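Histone-lysine N-methyltransferase SETMAR (Homo sapiens, PDB 3BO5) methylates a lysine of histone H3 through its SET domain and, fused to a mariner transposase, takes part in DNA double-strand break repair and replication fork restart. Local coordinates at residues A[42-47]-A[226-231]; A[60-65]-A[107-112]; A[74-79]-A[103-108]; A[80-85]-A[115-120]; A[86-91]-A[148-153]. The protein carries 2 engineered substitutions. One frame throughout, in Å; residues are numbered along the deposited sequence.

Contact 1: A[42-47]-A[226-231]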
# COMPACT_ATOMS: atom_id res chain seq x y z
N PRO A 42 3.02 -2.96 -11.23
CA PRO A 42 2.94 -3.68 -9.98
C PRO A 42 3.86 -3.14 -8.94
O PRO A 42 3.79 -3.56 -7.72
CB PRO A 42 3.35 -5.12 -10.40
CG PRO A 42 4.38 -4.86 -11.52
CD PRO A 42 3.85 -3.62 -12.25
N ASP A 43 4.76 -2.21 -9.32
CA ASP A 43 5.78 -1.78 -8.40
C ASP A 43 6.00 -0.28 -8.51
O ASP A 43 5.67 0.30 -9.52
CB ASP A 43 7.13 -2.43 -8.68
CG ASP A 43 7.17 -3.85 -8.18
OD1 ASP A 43 7.24 -4.02 -6.96
OD2 ASP A 43 7.17 -4.73 -9.06
N HIS A 44 6.58 0.31 -7.50
CA HIS A 44 6.93 1.76 -7.60
C HIS A 44 7.82 1.98 -8.85
O HIS A 44 8.64 1.11 -9.27
CB HIS A 44 7.80 2.23 -6.47
CG HIS A 44 7.17 2.29 -5.12
ND1 HIS A 44 5.84 2.64 -4.91
CD2 HIS A 44 7.73 2.11 -3.89
CE1 HIS A 44 5.63 2.67 -3.60
NE2 HIS A 44 6.74 2.34 -2.97
N VAL A 45 7.67 3.18 -9.42
CA VAL A 45 8.52 3.60 -10.53
C VAL A 45 9.06 4.97 -10.16
O VAL A 45 8.54 5.66 -9.29
CB VAL A 45 7.74 3.70 -11.84
CG1 VAL A 45 7.10 2.33 -12.21
CG2 VAL A 45 6.64 4.79 -11.75
N VAL A 46 10.16 5.33 -10.84
CA VAL A 46 10.72 6.67 -10.66
C VAL A 46 9.76 7.70 -11.18
O VAL A 46 9.19 7.54 -12.30
CB VAL A 46 12.00 6.87 -11.51
CG1 VAL A 46 12.37 8.39 -11.60
CG2 VAL A 46 13.10 6.10 -10.93
N GLY A 47 9.62 8.79 -10.40
CA GLY A 47 8.78 9.89 -10.87
C GLY A 47 9.62 11.15 -10.75
O GLY A 47 10.75 11.12 -10.18
N SER A 226 15.29 -1.58 -1.56
CA SER A 226 15.48 -0.13 -1.62
C SER A 226 15.19 0.61 -0.36
O SER A 226 14.29 0.25 0.42
CB SER A 226 14.54 0.37 -2.75
OG SER A 226 14.58 1.79 -2.88
N MET A 227 15.87 1.75 -0.18
CA MET A 227 15.50 2.69 0.86
C MET A 227 14.06 3.25 0.70
O MET A 227 13.46 3.72 1.66
CB MET A 227 16.47 3.88 0.87
CG MET A 227 16.32 4.68 2.09
SD MET A 227 16.92 3.86 3.58
CE MET A 227 16.44 5.06 4.79
N VAL A 228 13.56 3.25 -0.53
CA VAL A 228 12.17 3.68 -0.79
C VAL A 228 11.25 2.52 -0.31
O VAL A 228 11.31 1.39 -0.88
CB VAL A 228 11.90 3.91 -2.24
CG1 VAL A 228 10.43 4.48 -2.35
CG2 VAL A 228 12.87 5.05 -2.71
N PRO A 229 10.46 2.78 0.72
CA PRO A 229 9.68 1.67 1.24
C PRO A 229 8.49 1.28 0.38
O PRO A 229 7.94 2.10 -0.36
CB PRO A 229 9.11 2.21 2.56
CG PRO A 229 8.86 3.66 2.24
CD PRO A 229 10.22 4.01 1.50
N LYS A 230 8.14 0.00 0.42
CA LYS A 230 6.89 -0.42 -0.09
C LYS A 230 5.81 -0.05 0.94
O LYS A 230 6.06 -0.08 2.15
CB LYS A 230 6.94 -1.95 -0.18
CG LYS A 230 8.09 -2.45 -1.00
CD LYS A 230 8.19 -1.79 -2.38
CE LYS A 230 9.30 -2.50 -3.19
NZ LYS A 230 9.60 -1.59 -4.40
N LEU A 231 4.65 0.37 0.44
CA LEU A 231 3.55 0.80 1.32
C LEU A 231 2.60 -0.37 1.32
O LEU A 231 1.76 -0.52 0.46
CB LEU A 231 2.87 2.05 0.73
CG LEU A 231 3.80 3.27 0.60
CD1 LEU A 231 2.93 4.49 0.25
CD2 LEU A 231 4.72 3.48 1.78
O HOH W 1 6.96 -1.73 -5.44
O HOH W 2 9.86 -4.05 -6.17
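His44 sends its imidazole edge-on at the backbone of Pro229: NE2 donates to the carbonyl O of Pro229 at 2.9 Å, with an N-H...O angle of 152°. The acceptor lies almost in the ring plane, which fits a directed N-H bond, although the donor stands somewhat out of the carbonyl plane of Pro229. CG of His44 is anti to its own carbonyl carbon (chi1 -69°), and the ring reaches across to the 226-231 segment. There CD2 of His44 meets the methyl CG1 of Val228 at 3.9 Å, the two side chains passing at a slant.

Lys230 starts off to one side, bends at chi2 (-51°), which sets CD, and is extended from there; its NZ ends 4.2 Å from CD2 of His44. Asp43 faces this ammonium without touching it, since OD1 of Asp43 and NZ of Lys230 are 4.2 Å apart. Two waters fill the step between the charges. Each donates to OD1 of Asp43 and accepts from NZ of Lys230, and one also accepts from the backbone N of His44.

The contact joins the pre-SET region to the SET domain. ND1 of His44 has a weak hydrogen bond to the backbone N of Gly157, and the His44 side chain touches Ala156 and Val159 of strand 151-160 and Val197 of strand 193-199. Strand 230-235, which begins at Lys230, pairs antiparallel with both 151-160 and 217-223.

Contact 2: A[60-65]-A[107-112]. With ZN (zinc ion), chain B; ZN (zinc ion), chain D; ZN (zinc ion), chain C.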
# COMPACT_ATOMS: atom_id res chain seq x y z
N PRO A 60 22.41 -4.40 1.56
CA PRO A 60 23.18 -5.57 1.13
C PRO A 60 22.66 -6.93 1.59
O PRO A 60 23.12 -7.96 1.07
CB PRO A 60 24.54 -5.37 1.76
CG PRO A 60 24.38 -4.42 2.85
CD PRO A 60 23.14 -3.55 2.52
N GLY A 61 21.71 -6.86 2.49
CA GLY A 61 21.04 -8.10 2.95
C GLY A 61 21.70 -8.75 4.16
O GLY A 61 22.70 -8.25 4.74
N CYS A 62 21.16 -9.91 4.55
CA CYS A 62 21.71 -10.63 5.69
C CYS A 62 22.68 -11.69 5.20
O CYS A 62 22.79 -12.00 4.00
CB CYS A 62 20.58 -11.28 6.45
SG CYS A 62 19.65 -12.51 5.50
N ILE A 63 23.38 -12.26 6.21
CA ILE A 63 24.40 -13.24 5.85
C ILE A 63 23.97 -14.67 6.03
O ILE A 63 24.78 -15.57 5.85
CB ILE A 63 25.71 -13.03 6.65
CG1 ILE A 63 25.50 -13.29 8.13
CG2 ILE A 63 26.27 -11.61 6.39
CD1 ILE A 63 26.82 -13.24 8.99
N CYS A 64 22.69 -14.89 6.27
CA CYS A 64 22.22 -16.23 6.61
C CYS A 64 22.24 -17.04 5.36
O CYS A 64 21.80 -16.56 4.28
CB CYS A 64 20.78 -16.13 7.06
SG CYS A 64 20.56 -14.85 8.30
N VAL A 65 22.87 -18.20 5.42
CA VAL A 65 22.74 -19.11 4.28
C VAL A 65 22.64 -20.53 4.76
O VAL A 65 21.83 -21.31 4.21
CB VAL A 65 23.88 -18.98 3.28
CG1 VAL A 65 25.26 -19.26 3.95
CG2 VAL A 65 23.54 -19.89 1.99
N VAL A 107 16.88 -9.27 -2.56
CA VAL A 107 17.48 -10.06 -3.65
C VAL A 107 18.93 -10.48 -3.30
O VAL A 107 19.47 -11.43 -3.90
CB VAL A 107 17.40 -9.24 -4.95
CG1 VAL A 107 18.30 -8.01 -4.89
CG2 VAL A 107 17.68 -10.13 -6.19
N LEU A 108 19.54 -9.77 -2.36
CA LEU A 108 20.91 -10.08 -2.01
C LEU A 108 21.08 -11.04 -0.84
O LEU A 108 22.23 -11.53 -0.57
CB LEU A 108 21.67 -8.81 -1.74
CG LEU A 108 21.69 -7.91 -2.98
CD1 LEU A 108 22.57 -6.77 -2.50
CD2 LEU A 108 22.24 -8.60 -4.25
N CYS A 109 20.01 -11.26 -0.08
CA CYS A 109 20.04 -12.21 1.02
C CYS A 109 20.22 -13.61 0.40
O CYS A 109 19.52 -13.92 -0.53
CB CYS A 109 18.72 -12.11 1.83
SG CYS A 109 18.56 -10.52 2.66
N ARG A 110 21.03 -14.46 1.04
CA ARG A 110 21.21 -15.77 0.44
C ARG A 110 20.29 -16.80 1.01
O ARG A 110 20.29 -17.93 0.52
CB ARG A 110 22.65 -16.21 0.59
CG ARG A 110 23.51 -15.42 -0.37
CD ARG A 110 24.85 -15.11 0.23
NE ARG A 110 25.59 -16.35 0.33
CZ ARG A 110 26.81 -16.45 0.83
NH1 ARG A 110 27.39 -17.65 0.88
NH2 ARG A 110 27.43 -15.37 1.27
N CYS A 111 19.45 -16.39 1.98
CA CYS A 111 18.36 -17.30 2.36
C CYS A 111 17.48 -17.66 1.17
O CYS A 111 17.42 -16.92 0.16
CB CYS A 111 17.50 -16.69 3.49
SG CYS A 111 16.84 -15.06 2.91
N SER A 112 16.76 -18.77 1.25
CA SER A 112 15.98 -19.20 0.10
C SER A 112 14.77 -18.35 -0.10
O SER A 112 14.37 -17.54 0.79
CB SER A 112 15.51 -20.64 0.22
OG SER A 112 14.39 -20.71 1.06
ZN ZN B . 17.83 -11.10 4.84
ZN ZN D . 18.80 -13.62 7.40
ZN ZN C . 15.84 -14.49 4.90
O HOH W 3 22.88 -14.32 2.95
O HOH W 4 20.16 -20.27 1.48
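Cys62 and Cys109 hold the same zinc ion (chain B), each SG 2.4 Å from the metal. SG of Cys62 also bridges to the zinc ion of chain D, which Cys64 binds too, while SG of Cys111 binds the zinc ion of chain C.

One direct hydrogen bond joins the segments: the backbone N of Cys62 donates to SG of Cys109 over 3.3 Å, at an N-H...S angle of 163°. Such a bond would probably ease the negative charge on the thiolate. Gly61 precedes Cys62, and its CA is 3.5 Å from SG of Cys109; a CB on this glycine would run into the sulfur.

Water carries the remaining polar links. One molecule donates to the carbonyl O atoms of Cys62 and Cys64 and accepts from the backbone N of Arg110.

Van der Waals contacts flank the metal centre. CB of Leu108 packs 3.3 Å from the carbonyl O of Pro60, and, carbon against carbon, CG2 of Val65 lies 4.0 Å from CB of Arg110, whose bent chain brings one guanidinium face under CG1 of Val65.

With Cys69, Cys74, Cys76, Cys105 and Cys115, the four cysteines here complete the triangular three-zinc, nine-cysteine cluster of the pre-SET domain.

Contact 3: A[74-79]-A[103-108]. With ZN (zinc ion), chain B; ZN (zinc ion), chain D; ZN (zinc ion), chain C.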
# COMPACT_ATOMS: atom_id res chain seq x y z
N CYS A 74 20.00 -12.92 12.17
CA CYS A 74 19.64 -12.37 10.85
C CYS A 74 19.57 -10.88 10.94
O CYS A 74 18.77 -10.34 11.73
CB CYS A 74 18.28 -12.91 10.44
SG CYS A 74 17.80 -12.17 8.85
N SER A 75 20.45 -10.21 10.21
CA SER A 75 20.48 -8.72 10.28
C SER A 75 19.26 -8.07 9.67
O SER A 75 18.98 -6.88 9.85
CB SER A 75 21.75 -8.12 9.67
OG SER A 75 21.98 -8.57 8.35
N CYS A 76 18.48 -8.86 8.93
CA CYS A 76 17.16 -8.40 8.48
C CYS A 76 16.06 -8.44 9.55
O CYS A 76 14.96 -7.90 9.29
CB CYS A 76 16.68 -9.17 7.24
SG CYS A 76 17.78 -9.04 5.88
N LEU A 77 16.31 -9.10 10.67
CA LEU A 77 15.33 -9.34 11.70
C LEU A 77 15.77 -8.73 13.02
O LEU A 77 15.62 -9.38 14.07
CB LEU A 77 15.11 -10.83 11.92
CG LEU A 77 14.46 -11.52 10.74
CD1 LEU A 77 14.19 -13.02 10.99
CD2 LEU A 77 13.17 -10.85 10.35
N ARG A 78 16.28 -7.53 12.97
CA ARG A 78 16.81 -6.92 14.20
C ARG A 78 15.76 -6.54 15.24
O ARG A 78 16.12 -6.20 16.38
CB ARG A 78 17.69 -5.72 13.86
CG ARG A 78 18.89 -6.12 13.10
CD ARG A 78 19.63 -4.89 12.65
NE ARG A 78 20.97 -5.17 12.14
CZ ARG A 78 21.43 -4.70 10.99
NH1 ARG A 78 22.67 -4.96 10.60
NH2 ARG A 78 20.64 -3.96 10.21
N HIS A 79 14.48 -6.61 14.86
CA HIS A 79 13.38 -6.32 15.77
C HIS A 79 12.37 -7.46 15.80
O HIS A 79 11.16 -7.27 15.95
CB HIS A 79 12.79 -4.93 15.46
CG HIS A 79 13.78 -3.83 15.69
ND1 HIS A 79 14.59 -3.34 14.69
CD2 HIS A 79 14.12 -3.16 16.82
CE1 HIS A 79 15.37 -2.38 15.18
NE2 HIS A 79 15.12 -2.27 16.47
N PHE A 103 12.10 -4.71 7.70
CA PHE A 103 12.91 -5.07 6.53
C PHE A 103 12.63 -6.49 6.16
O PHE A 103 12.70 -7.34 7.01
CB PHE A 103 14.40 -4.92 6.88
CG PHE A 103 14.80 -3.51 7.03
CD1 PHE A 103 15.37 -2.83 5.94
CD2 PHE A 103 14.64 -2.87 8.26
CE1 PHE A 103 15.76 -1.48 6.06
CE2 PHE A 103 15.03 -1.50 8.40
CZ PHE A 103 15.58 -0.85 7.32
N GLU A 104 12.27 -6.73 4.92
CA GLU A 104 12.24 -8.13 4.38
C GLU A 104 13.62 -8.54 3.88
O GLU A 104 14.45 -7.70 3.48
CB GLU A 104 11.22 -8.26 3.22
CG GLU A 104 9.82 -8.10 3.76
CD GLU A 104 8.73 -8.64 2.82
OE1 GLU A 104 9.02 -9.12 1.68
OE2 GLU A 104 7.58 -8.49 3.28
N CYS A 105 13.84 -9.87 3.82
CA CYS A 105 15.01 -10.36 3.09
C CYS A 105 14.82 -9.98 1.62
O CYS A 105 13.70 -9.82 1.15
CB CYS A 105 15.18 -11.84 3.34
SG CYS A 105 15.72 -12.13 4.97
N ASN A 106 15.94 -9.69 0.95
CA ASN A 106 15.90 -9.09 -0.36
C ASN A 106 16.66 -9.89 -1.40
O ASN A 106 17.00 -11.02 -1.18
CB ASN A 106 16.29 -7.62 -0.31
CG ASN A 106 17.76 -7.42 0.00
OD1 ASN A 106 18.58 -8.29 -0.21
ND2 ASN A 106 18.11 -6.19 0.44
N VAL A 107 16.88 -9.27 -2.56
CA VAL A 107 17.48 -10.06 -3.65
C VAL A 107 18.93 -10.48 -3.30
O VAL A 107 19.47 -11.43 -3.90
CB VAL A 107 17.40 -9.24 -4.95
CG1 VAL A 107 18.30 -8.01 -4.89
CG2 VAL A 107 17.68 -10.13 -6.19
N LEU A 108 19.54 -9.77 -2.36
CA LEU A 108 20.91 -10.08 -2.01
C LEU A 108 21.08 -11.04 -0.84
O LEU A 108 22.23 -11.53 -0.57
CB LEU A 108 21.67 -8.81 -1.74
CG LEU A 108 21.69 -7.91 -2.98
CD1 LEU A 108 22.57 -6.77 -2.50
CD2 LEU A 108 22.24 -8.60 -4.25
ZN ZN B . 17.83 -11.10 4.84
ZN ZN D . 18.80 -13.62 7.40
ZN ZN C . 15.84 -14.49 4.90
O HOH W 5 12.84 -6.35 9.89
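Cys76 and Cys105 meet at the zinc ion of chain B, and Cys76 has the largest share of the buried surface. Its CB, directed at the 103-108 segment, comes 3.9 Å from SG of Cys105. The next atom, SG, is anti to the carbonyl carbon of Cys76 (chi1 -59°) and ends on the metal, 2.3 Å away. From there SG of Cys76 lies 3.8 Å from SG of Cys105, the separation of two ligands on one ion, and it also passes 4.3 Å from the carbonyl O of Glu104.

Cys105 answers with a sulfur that serves two metals: its SG is 2.4 Å from the zinc ion of chain B and equally far from that of chain C. Cys74 belongs to the third corner, its SG binding the zinc ion of chain D.

At the backbone the two segments are joined by water. The carbonyl O atoms of Cys76 and Phe103 are only 3.3 Å apart and, both being acceptors, cannot bond each other. A water molecule lies in hydrogen-bonding position to O of Cys76, to which it probably donates, and accepts from the backbone N of Phe103, bridging the segments beside this pair. Within 103-108, OD1 of Asn106 accepts from the backbone N of Leu108, an Asx turn that shapes the chain just beyond Cys105.

Cys62 and Cys109 complete the tetrahedral set around the chain B zinc, while Cys69, Cys111 and Cys115 join Cys105 at the chain C zinc. A bridging sulfur such as that of Cys105, shared between two corners of a zinc triangle, is the hallmark of the pre-SET cluster.

Contact 4: A[80-85]-A[115-120]. With ZN (zinc ion), chain C.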
# COMPACT_ATOMS: atom_id res chain seq x y z
N GLY A 80 12.89 -8.68 15.72
CA GLY A 80 12.07 -9.86 15.92
C GLY A 80 11.48 -10.20 14.56
O GLY A 80 11.73 -9.51 13.56
N GLU A 81 10.70 -11.25 14.51
CA GLU A 81 10.13 -11.69 13.25
C GLU A 81 9.06 -10.71 12.85
O GLU A 81 8.32 -10.23 13.71
CB GLU A 81 9.55 -13.08 13.38
CG GLU A 81 10.66 -14.13 13.52
CD GLU A 81 10.10 -15.55 13.43
OE1 GLU A 81 9.39 -15.94 14.39
OE2 GLU A 81 10.31 -16.22 12.38
N ASN A 82 8.96 -10.41 11.56
CA ASN A 82 7.88 -9.55 11.12
C ASN A 82 6.64 -10.37 10.88
O ASN A 82 5.51 -9.84 11.06
CB ASN A 82 8.28 -8.88 9.81
CG ASN A 82 9.41 -7.95 9.99
OD1 ASN A 82 9.37 -7.03 10.83
ND2 ASN A 82 10.49 -8.16 9.22
N TYR A 83 6.83 -11.61 10.45
CA TYR A 83 5.72 -12.40 9.99
C TYR A 83 5.74 -13.76 10.68
O TYR A 83 6.81 -14.27 11.08
CB TYR A 83 5.81 -12.65 8.49
CG TYR A 83 6.00 -11.35 7.71
CD1 TYR A 83 4.95 -10.42 7.61
CD2 TYR A 83 7.23 -11.06 7.09
CE1 TYR A 83 5.08 -9.24 6.87
CE2 TYR A 83 7.37 -9.87 6.33
CZ TYR A 83 6.30 -8.97 6.26
OH TYR A 83 6.47 -7.84 5.54
N ASP A 84 4.55 -14.33 10.79
CA ASP A 84 4.45 -15.71 11.23
C ASP A 84 4.54 -16.70 10.11
O ASP A 84 4.83 -16.38 8.96
CB ASP A 84 3.20 -15.95 12.10
CG ASP A 84 1.93 -15.86 11.36
OD1 ASP A 84 1.90 -16.08 10.12
OD2 ASP A 84 0.91 -15.64 12.06
N ASP A 85 4.38 -17.98 10.47
CA ASP A 85 4.60 -19.01 9.51
C ASP A 85 3.53 -19.05 8.43
O ASP A 85 3.76 -19.70 7.38
CB ASP A 85 4.75 -20.39 10.18
CG ASP A 85 5.05 -21.48 9.18
OD1 ASP A 85 6.12 -21.42 8.56
OD2 ASP A 85 4.19 -22.35 8.97
N CYS A 115 12.16 -18.18 2.67
CA CYS A 115 12.42 -17.56 3.93
C CYS A 115 11.10 -16.91 4.41
O CYS A 115 10.42 -16.25 3.64
CB CYS A 115 13.47 -16.45 3.73
SG CYS A 115 13.78 -15.46 5.22
N ARG A 116 10.81 -17.08 5.71
CA ARG A 116 9.59 -16.50 6.31
C ARG A 116 9.59 -14.99 6.33
O ARG A 116 8.51 -14.41 6.54
CB ARG A 116 9.33 -17.00 7.73
CG ARG A 116 8.80 -18.44 7.62
CD ARG A 116 9.12 -19.23 8.88
NE ARG A 116 8.40 -18.82 10.08
CZ ARG A 116 8.47 -19.48 11.23
NH1 ARG A 116 7.79 -19.07 12.29
NH2 ARG A 116 9.23 -20.58 11.32
N ASN A 117 10.76 -14.38 6.09
CA ASN A 117 10.82 -12.92 6.05
C ASN A 117 10.75 -12.38 4.62
O ASN A 117 11.26 -11.27 4.38
CB ASN A 117 12.07 -12.39 6.79
CG ASN A 117 11.99 -10.95 7.12
OD1 ASN A 117 10.97 -10.50 7.63
ND2 ASN A 117 13.10 -10.23 6.93
N ARG A 118 10.13 -13.15 3.72
CA ARG A 118 9.80 -12.68 2.34
C ARG A 118 8.31 -12.84 2.21
O ARG A 118 7.81 -13.98 2.17
CB ARG A 118 10.53 -13.53 1.28
CG ARG A 118 12.04 -13.53 1.46
CD ARG A 118 12.62 -14.50 0.50
NE ARG A 118 14.10 -14.58 0.51
CZ ARG A 118 14.91 -13.76 -0.12
NH1 ARG A 118 14.45 -12.68 -0.72
NH2 ARG A 118 16.25 -14.02 -0.08
N VAL A 119 7.60 -11.72 2.21
CA VAL A 119 6.11 -11.73 2.18
C VAL A 119 5.65 -10.68 1.20
O VAL A 119 5.13 -11.06 0.15
CB VAL A 119 5.47 -11.56 3.56
CG1 VAL A 119 3.98 -11.26 3.47
CG2 VAL A 119 5.74 -12.80 4.38
N VAL A 120 5.85 -9.38 1.47
CA VAL A 120 5.34 -8.36 0.50
C VAL A 120 5.90 -8.63 -0.90
O VAL A 120 5.23 -8.52 -1.94
CB VAL A 120 5.75 -7.01 1.00
CG1 VAL A 120 5.44 -5.88 -0.02
CG2 VAL A 120 5.04 -6.75 2.35
ZN ZN C . 15.84 -14.49 4.90
O HOH W 6 8.13 -16.39 10.76
O HOH W 7 9.68 -12.13 9.53
O HOH W 8 6.10 -15.70 6.58
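Tyr83 and Val119 make the apolar centre of this pre-SET contact, in which the loop 80-85 packs on the segment leading away from the zinc cluster. CG2 of Val119 sits over one face of the Tyr83 ring, 3.7 Å from its centroid and 20° off the normal, a CH-pi contact displaced toward CD2 and CG. CB of Asn82 lies over the opposite face, and the phenol OH reaches CG2 of Val120.

Beside the ring, ND2 of Asn82 donates to OD1 of Asn117 at 2.9 Å, with the two amides nearly coplanar. A water that accepts from the backbone N of Tyr83 donates to the same OD1, giving this oxygen two donors.

Arg116 lies between two acids. OE2 of Glu81 is over one guanidinium face, 3.8 Å from NH1 of Arg116, and OD1 of Asp85 is over the other, 3.8 Å from NE of Arg116. Both are long salt bridges that rest on charge alone, as no N-H points at either oxygen.

Further out, Glu104 accepts from the backbone N atoms of Val119 and Val120 and is a probable partner of the Tyr83 hydroxyl, while ND2 of Asn117 donates to the carbonyl O of Phe103. An alanine at Tyr83 would probably leave a gap beneath Val119 and cost Glu104 its phenol partner.

A type I turn from Cys115 to Arg118 sets the second segment's path, and inside it the backbone N of Asn117 donates to SG of Cys115, 3.3 Å away, the sulfur that binds the zinc ion of chain C at 2.3 Å.

Contact 5: A[86-91]-A[148-153]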
# COMPACT_ATOMS: atom_id res chain seq x y z
N ASN A 86 2.39 -18.38 8.67
CA ASN A 86 1.30 -18.28 7.70
C ASN A 86 1.41 -17.00 6.93
O ASN A 86 0.50 -16.66 6.20
CB ASN A 86 -0.05 -18.32 8.38
CG ASN A 86 -0.32 -19.65 8.99
OD1 ASN A 86 -0.02 -20.68 8.37
ND2 ASN A 86 -0.78 -19.64 10.24
N SER A 87 2.56 -16.34 7.03
CA SER A 87 2.82 -15.07 6.34
C SER A 87 2.00 -13.91 6.88
O SER A 87 1.89 -12.88 6.19
CB SER A 87 2.54 -15.21 4.86
OG SER A 87 3.51 -16.15 4.37
N CYS A 88 1.47 -14.05 8.10
CA CYS A 88 0.69 -12.96 8.66
C CYS A 88 1.61 -11.97 9.39
O CYS A 88 2.57 -12.38 10.06
CB CYS A 88 -0.36 -13.52 9.62
SG CYS A 88 -1.58 -14.46 8.85
N LEU A 89 1.33 -10.67 9.33
CA LEU A 89 2.08 -9.66 10.02
C LEU A 89 1.87 -9.84 11.52
O LEU A 89 0.70 -9.78 12.00
CB LEU A 89 1.52 -8.30 9.62
CG LEU A 89 2.28 -7.13 10.23
CD1 LEU A 89 3.65 -7.08 9.61
CD2 LEU A 89 1.56 -5.78 10.11
N ARG A 90 2.94 -10.05 12.27
CA ARG A 90 2.75 -10.29 13.69
C ARG A 90 2.37 -8.96 14.39
O ARG A 90 2.73 -7.88 13.94
CB ARG A 90 4.03 -10.86 14.29
CG ARG A 90 4.43 -12.17 13.75
CD ARG A 90 5.76 -12.57 14.46
NE ARG A 90 6.07 -13.97 14.16
CZ ARG A 90 5.60 -15.03 14.83
NH1 ARG A 90 4.77 -14.87 15.87
NH2 ARG A 90 5.94 -16.25 14.45
N ASP A 91 1.65 -9.02 15.50
CA ASP A 91 1.37 -7.77 16.23
C ASP A 91 -0.08 -7.41 16.06
O ASP A 91 -0.85 -7.50 17.02
CB ASP A 91 2.24 -6.57 15.76
N LYS A 148 -6.90 -12.37 8.93
CA LYS A 148 -6.25 -11.28 9.65
C LYS A 148 -4.75 -11.41 9.57
O LYS A 148 -4.20 -12.46 9.83
CB LYS A 148 -6.63 -11.36 11.10
CG LYS A 148 -6.04 -10.28 11.97
CD LYS A 148 -6.63 -10.30 13.39
CE LYS A 148 -5.97 -9.21 14.20
NZ LYS A 148 -6.64 -9.00 15.51
N GLY A 149 -4.11 -10.31 9.20
CA GLY A 149 -2.67 -10.26 9.17
C GLY A 149 -2.07 -10.53 7.82
O GLY A 149 -0.90 -10.23 7.62
N ARG A 150 -2.82 -11.08 6.90
CA ARG A 150 -2.29 -11.44 5.59
C ARG A 150 -2.02 -10.20 4.73
O ARG A 150 -2.74 -9.18 4.81
CB ARG A 150 -3.25 -12.37 4.87
CG ARG A 150 -3.14 -13.80 5.45
CD ARG A 150 -1.80 -14.54 5.15
NE ARG A 150 -1.62 -14.75 3.73
CZ ARG A 150 -2.28 -15.61 2.96
NH1 ARG A 150 -3.08 -16.50 3.54
NH2 ARG A 150 -2.11 -15.62 1.63
N PHE A 151 -0.95 -10.26 3.93
CA PHE A 151 -0.63 -9.17 3.01
C PHE A 151 -1.69 -9.13 1.96
O PHE A 151 -2.02 -10.14 1.33
CB PHE A 151 0.74 -9.46 2.34
CG PHE A 151 1.06 -8.50 1.22
CD1 PHE A 151 1.27 -7.14 1.54
CD2 PHE A 151 1.14 -8.95 -0.09
CE1 PHE A 151 1.57 -6.18 0.46
CE2 PHE A 151 1.39 -8.03 -1.14
CZ PHE A 151 1.64 -6.65 -0.85
N VAL A 152 -2.15 -7.93 1.70
CA VAL A 152 -3.21 -7.72 0.73
C VAL A 152 -2.68 -7.12 -0.58
O VAL A 152 -2.70 -7.74 -1.62
CB VAL A 152 -4.31 -6.86 1.35
CG1 VAL A 152 -5.38 -6.50 0.32
CG2 VAL A 152 -5.01 -7.75 2.43
N CYS A 153 -2.13 -5.91 -0.47
CA CYS A 153 -1.51 -5.33 -1.67
C CYS A 153 -0.64 -4.15 -1.27
O CYS A 153 -0.76 -3.64 -0.16
CB CYS A 153 -2.56 -4.90 -2.72
SG CYS A 153 -3.61 -3.55 -2.14
O HOH W 9 0.55 -12.63 3.86
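The carbonyl O of Gly149 takes the backbone N-H of Leu89 in the shortest polar bond between the segments, 2.8 Å from N to O, with an N-H...O angle of 168°. CA of Cys88 adds a C-H...O contact to the same oxygen at 3.3 Å. The chains come very close here: the CA atoms of Cys88 and Gly149 are 4.3 Å apart, and a CB on Gly149 would collide with CB of Cys88.

Cys88 places its SG beside the carbonyl O of Lys148 and 3.7 Å from CD of Arg150. In Arg150 the bend at chi2 (-69°) sets CD 3.3 Å from the carbonyl O of Asn86, and a second bend at chi3 (-63°) turns NE to a water.

This single water links the polar backbone: it donates to the carbonyl O of Ser87 and accepts from NE of Arg150, 3.0 Å away in the guanidinium plane, and from the backbone N of Phe151. An alanine in place of Arg150 would probably leave this water without one of its donors and open a gap beside SG of Cys88.

Around this junction of pre-SET loop and SET domain, OD1 of Asp84 accepts from the backbone N atoms of Asn86 and Cys88, and Gly149 pairs with Ala235 of strand 230-235. Across the contact the protein acceptors are the backbone carbonyls of Gly149 and Ser87, and Leu89 and Phe151 donate through backbone N, which suggests that the fit rests largely on the course of the two backbones; the Arg150 guanidinium joins through water.

Contacts 2 and 3 share Val107 and Leu108 and have centres 8 Å apart, both built on the three-zinc cluster; contact 4, centred 9 Å from contact 3, joins that cluster through Cys115 and meets contact 3 where Glu104 approaches Tyr83 and Val120. Contact 5 is centred 9 Å from contact 4, to which the backbone of Arg90 and Asn82 ties it, and carries the pre-SET region onto the SET domain. Contact 1 makes a separate junction, 20 Å from contact 5 by centres, yet both reach the sheet containing strand 151-160. Contact 1 does not touch the cofactor: the Leu231 side chain is about 10 Å from that of Tyr179, which binds it, and about 13 Å from the bound S-adenosyl-L-homocysteine.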